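Local coordinates for protein polysaccharide deacetylase (Bacillus anthracis, PDB 2J13) that probably removes acetyl groups from cell-wall peptidoglycan, as a zinc-binding family 4 carbohydrate esterase with a NodB homology domain, at residues 219-222 and 223-227; 121-125 and 126-130. One frame throughout, in Å; residues are numbered along the deposited sequence.

Overall arrangement
Both contacts are local ones within the NodB homology region, and each belongs to an alpha-helix on the outside of the fold. Contact 1 (219-222 and 223-227) lies within helix 217-230. Contact 2 (121-125 and 126-130) spans the loop end and the first turns of helix 125-143. They sit on opposite sides of the chain's centre, with centres about 38 Å apart, and do not touch. Contact 1 is partly buried: Leu221 and Ile225 form an apolar pair that faces helix 70-80. Contact 2 is a surface contact, where Leu128 is buried, and a water bridges the charged groups of Asp125 and Arg129. Both rest on main-chain bonds of the i to i+4 type.

Contact 1: residues 219-222 and 223-227; sequences EALA and KIIDD
Helix 217-230 lies on the outside of the NodB homology fold. It follows strand 207-210 and precedes strand 234-236 in the chain, and this contact is about two and a half turns of it. Leu221 and Ile225 form its apolar pair, one helical turn apart. Leu221 CG lies 3.9 Å from Ile225 CD1, and the two side chains cross at a slant. Ile225 CG1 is anti to its carbonyl carbon (chi1 -75°). That setting lays the ethyl branch back over the preceding turn, with CG1 3.4 Å from Leu221 O.

Four main-chain bonds link the two segments, from the amides of Lys223, Ile224, Ile225 and Asp226 to the carbonyls of Glu219, Ala220, Leu221 and Ala222. The Ile224 N to Ala220 O bond is 2.9 Å long. Asp226 N to Ala222 O is 3.1 Å.

Both of these strands, 207-210 and 234-236, pair with strand 56-63 in the parallel sheet of this fold, and the helix packs against helix 70-80. Leu221 touches Ile73 and Val76 there, Ala222 touches Val76, and Ile225 touches Lys80. Asp226 OD1 makes a salt bridge with Lys80, which adds a charged link between the two helices.

Ile224 also folds its ethyl branch back, with CG1 3.2 Å from Ala220 O. Lys223 runs its first carbons past the Glu219 carbonyl, where CG comes to 3.2 Å from Glu219 O. Beyond that the chain bends at chi3 and carries NZ off from the preceding turn.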
loop_
_atom_site.group_PDB
_atom_site.type_symbol
_atom_site.label_atom_id
_atom_site.label_comp_id
_atom_site.label_asym_id
_atom_site.label_seq_id
_atom_site.Cartn_x
_atom_site.Cartn_y
_atom_site.Cartn_z
ATOM N N GLU A 219 -15.217 0.956 -13.415
ATOM C CA GLU A 219 -15.181 0.885 -14.877
ATOM C C GLU A 219 -13.807 1.306 -15.385
ATOM O O GLU A 219 -13.233 0.680 -16.289
ATOM C CB GLU A 219 -16.265 1.810 -15.466
ATOM C CG GLU A 219 -17.031 1.256 -16.667
ATOM C CD GLU A 219 -18.342 2.013 -16.931
ATOM O OE1 GLU A 219 -18.509 3.155 -16.432
ATOM O OE2 GLU A 219 -19.215 1.459 -17.636
ATOM N N ALA A 220 -13.291 2.390 -14.820
ATOM C CA ALA A 220 -11.973 2.888 -15.191
ATOM C C ALA A 220 -10.929 1.819 -14.894
ATOM O O ALA A 220 -10.069 1.565 -15.720
ATOM C CB ALA A 220 -11.638 4.160 -14.453
ATOM N N LEU A 221 -11.015 1.177 -13.728
ATOM C CA LEU A 221 -10.042 0.143 -13.367
ATOM C C LEU A 221 -10.060 -0.996 -14.372
ATOM O O LEU A 221 -9.003 -1.485 -14.767
ATOM C CB LEU A 221 -10.339 -0.435 -11.990
ATOM C CG LEU A 221 -9.420 -1.540 -11.484
ATOM C CD1 LEU A 221 -7.956 -1.040 -11.342
ATOM C CD2 LEU A 221 -9.974 -2.067 -10.164
ATOM N N ALA A 222 -11.252 -1.446 -14.733
ATOM C CA ALA A 222 -11.399 -2.559 -15.699
ATOM C C ALA A 222 -10.746 -2.207 -17.042
ATOM O O ALA A 222 -10.000 -3.006 -17.605
ATOM C CB ALA A 222 -12.855 -2.929 -15.861
ATOM N N LYS A 223 -10.954 -0.970 -17.493
ATOM C CA LYS A 223 -10.365 -0.482 -18.748
ATOM C C LYS A 223 -8.852 -0.368 -18.700
ATOM O O LYS A 223 -8.161 -0.700 -19.683
ATOM C CB LYS A 223 -10.960 0.888 -19.098
ATOM C CG LYS A 223 -12.448 0.892 -19.415
ATOM C CD LYS A 223 -12.949 2.315 -19.547
ATOM C CE LYS A 223 -12.075 3.118 -20.524
ATOM N NZ LYS A 223 -12.720 4.357 -21.042
ATOM N N ILE A 224 -8.327 0.100 -17.561
ATOM C CA ILE A 224 -6.908 0.256 -17.349
ATOM C C ILE A 224 -6.214 -1.114 -17.347
ATOM O O ILE A 224 -5.177 -1.296 -17.987
ATOM C CB ILE A 224 -6.629 0.995 -16.005
ATOM C CG1 ILE A 224 -7.067 2.455 -16.124
ATOM C CG2 ILE A 224 -5.175 0.879 -15.632
ATOM C CD1 ILE A 224 -7.016 3.239 -14.782
ATOM N N ILE A 225 -6.817 -2.086 -16.674
ATOM C CA ILE A 225 -6.260 -3.449 -16.637
ATOM C C ILE A 225 -6.195 -4.036 -18.052
ATOM O O ILE A 225 -5.159 -4.557 -18.492
ATOM C CB ILE A 225 -7.115 -4.330 -15.737
ATOM C CG1 ILE A 225 -6.840 -3.995 -14.257
ATOM C CG2 ILE A 225 -6.841 -5.821 -15.935
ATOM C CD1 ILE A 225 -7.854 -4.621 -13.308
ATOM N N ASP A 226 -7.299 -3.924 -18.755
ATOM C CA ASP A 226 -7.351 -4.439 -20.136
ATOM C C ASP A 226 -6.303 -3.766 -21.015
ATOM O O ASP A 226 -5.526 -4.430 -21.749
ATOM C CB ASP A 226 -8.753 -4.260 -20.714
ATOM C CG ASP A 226 -9.804 -5.183 -20.090
ATOM O OD1 ASP A 226 -9.453 -6.166 -19.384
ATOM O OD2 ASP A 226 -11.028 -4.939 -20.342
ATOM N N ASP A 227 -6.259 -2.441 -20.971
ATOM C CA ASP A 227 -5.352 -1.639 -21.796
ATOM C C ASP A 227 -3.865 -1.925 -21.509
ATOM O O ASP A 227 -3.025 -2.025 -22.407
ATOM C CB ASP A 227 -5.691 -0.158 -21.547
ATOM C CG ASP A 227 -4.937 0.792 -22.441
ATOM O OD1 ASP A 227 -5.484 1.161 -23.499
ATOM O OD2 ASP A 227 -3.817 1.199 -22.084
#

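Contact 2: residues 121-125 and 126-130; sequences TAVND and EKLRE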
loop_
_atom_site.group_PDB
_atom_site.type_symbol
_atom_site.label_atom_id
_atom_site.label_comp_id
_atom_site.label_asym_id
_atom_site.label_seq_id
_atom_site.Cartn_x
_atom_site.Cartn_y
_atom_site.Cartn_z
ATOM N N THR A 121 5.442 11.255 11.687
ATOM C CA THR A 121 6.470 12.181 12.158
ATOM C C THR A 121 6.002 12.992 13.380
ATOM O O THR A 121 6.844 13.671 14.029
ATOM C CB THR A 121 6.862 13.140 11.005
ATOM O OG1 THR A 121 5.686 13.798 10.539
ATOM C CG2 THR A 121 7.533 12.407 9.854
ATOM N N ALA A 122 4.693 12.970 13.678
ATOM C CA ALA A 122 4.072 13.768 14.742
ATOM C C ALA A 122 3.819 12.975 16.016
ATOM O O ALA A 122 3.243 13.508 16.970
ATOM C CB ALA A 122 2.747 14.354 14.267
ATOM N N VAL A 123 4.212 11.709 16.045
ATOM C CA VAL A 123 3.884 10.891 17.223
ATOM C C VAL A 123 5.142 10.385 17.848
ATOM O O VAL A 123 6.178 10.287 17.182
ATOM C CB VAL A 123 2.971 9.720 16.823
ATOM C CG1 VAL A 123 1.708 10.263 16.177
ATOM C CG2 VAL A 123 3.720 8.729 15.906
ATOM N N ASN A 124 5.083 10.057 19.144
ATOM C CA ASN A 124 6.214 9.464 19.831
ATOM C C ASN A 124 6.416 7.977 19.469
ATOM O O ASN A 124 5.543 7.349 18.813
ATOM C CB ASN A 124 6.056 9.679 21.348
ATOM C CG ASN A 124 5.945 11.162 21.724
ATOM O OD1 ASN A 124 6.470 12.041 21.029
ATOM N ND2 ASN A 124 5.270 11.441 22.826
ATOM N N ASP A 125 7.542 7.405 19.857
ATOM C CA ASP A 125 7.935 6.054 19.417
ATOM C C ASP A 125 6.964 4.965 19.918
ATOM O O ASP A 125 6.613 4.033 19.180
ATOM C CB ASP A 125 9.341 5.683 19.860
ATOM C CG ASP A 125 10.422 6.492 19.176
ATOM O OD1 ASP A 125 10.088 7.318 18.290
ATOM O OD2 ASP A 125 11.619 6.255 19.515
ATOM N N GLU A 126 6.614 5.059 21.196
ATOM C CA GLU A 126 5.630 4.166 21.815
ATOM C C GLU A 126 4.302 4.180 21.017
ATOM O O GLU A 126 3.706 3.124 20.736
ATOM C CB GLU A 126 5.445 4.580 23.290
ATOM C CG GLU A 126 5.274 6.123 23.608
ATOM C CD GLU A 126 6.589 7.039 23.640
ATOM O OE1 GLU A 126 7.675 6.683 23.181
ATOM O OE2 GLU A 126 6.497 8.178 24.149
ATOM N N LYS A 127 3.855 5.372 20.647
ATOM C CA LYS A 127 2.614 5.556 19.908
ATOM C C LYS A 127 2.755 4.994 18.508
ATOM O O LYS A 127 1.835 4.316 18.007
ATOM C CB LYS A 127 2.238 7.045 19.854
ATOM C CG LYS A 127 0.943 7.366 19.165
ATOM C CD LYS A 127 -0.226 6.506 19.664
ATOM C CE LYS A 127 -1.526 6.872 18.962
ATOM N NZ LYS A 127 -2.540 5.747 18.975
ATOM N N LEU A 128 3.871 5.244 17.841
ATOM C CA LEU A 128 4.055 4.676 16.505
ATOM C C LEU A 128 4.028 3.147 16.548
ATOM O O LEU A 128 3.415 2.489 15.677
ATOM C CB LEU A 128 5.356 5.158 15.849
ATOM C CG LEU A 128 5.553 4.615 14.435
ATOM C CD1 LEU A 128 4.377 5.033 13.527
ATOM C CD2 LEU A 128 6.893 5.027 13.833
ATOM N N ARG A 129 4.660 2.557 17.561
ATOM C CA ARG A 129 4.691 1.097 17.668
ATOM C C ARG A 129 3.278 0.596 17.882
ATOM O O ARG A 129 2.887 -0.401 17.260
ATOM C CB ARG A 129 5.615 0.643 18.827
ATOM C CG ARG A 129 7.077 0.773 18.458
ATOM C CD ARG A 129 8.025 -0.008 19.332
ATOM N NE ARG A 129 9.372 0.565 19.212
ATOM C CZ ARG A 129 9.844 1.540 19.989
ATOM N NH1 ARG A 129 9.094 2.068 20.948
ATOM N NH2 ARG A 129 11.072 1.997 19.784
ATOM N N GLU A 130 2.489 1.293 18.682
ATOM C CA GLU A 130 1.072 0.855 18.930
ATOM C C GLU A 130 0.239 1.016 17.670
ATOM O O GLU A 130 -0.568 0.144 17.333
ATOM C CB GLU A 130 0.445 1.660 20.055
ATOM C CG GLU A 130 1.120 1.342 21.358
ATOM C CD GLU A 130 0.800 2.268 22.521
ATOM O OE1 GLU A 130 0.207 3.355 22.326
ATOM O OE2 GLU A 130 1.152 1.873 23.663
HETATM O O HOH W 1 12.188 4.237 21.132
#
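The backbone changes from an extended course at Val123 and Asn124 to helix at Asp125, and Leu128 N then bonds to Asn124 O at 2.9 Å. Asn124 holds the N-cap position, but its side chain makes no capping bond. The next main-chain bond runs from Arg129 N to Asp125 O, also 2.9 Å.

Val123 packs on the first turn from the loop side. Its CG2 lies 3.9 Å from Leu128 CB, and the two side chains cross at about a right angle. Val123 CB meets Lys127 CG at the same distance. In the conformer given, Asn124 lies side by side with Glu126 and points the same way, with amide and carboxylate planes 44° apart. Glu126 CG sits between its backbone N and carbonyl carbon (chi1 46°), and a bend at chi2 brings OE2 to 3.2 Å from Asn124 CB.

Asp125 and Arg129 are joined through a water. It donates to Asp125 OD2 at 2.6 Å and accepts from Arg129 NH2 at 2.8 Å, in the plane of the guanidinium and at its edge. The direct separation of OD2 and NH2 is 4.3 Å, and OD2 lies well out of that plane. The opposite charges probably attract weakly, but no N-H points at OD2 and the pair is not a salt bridge.

Asp125 OD2 has its salt bridge with Arg161 of helix 160-168, while Lys127 pairs with Glu131 one turn along its own helix. Asp125 and Leu128 both touch Leu165, so the start of helix 125-143, which follows strand 109-112 through a loop, rests against helix 160-168.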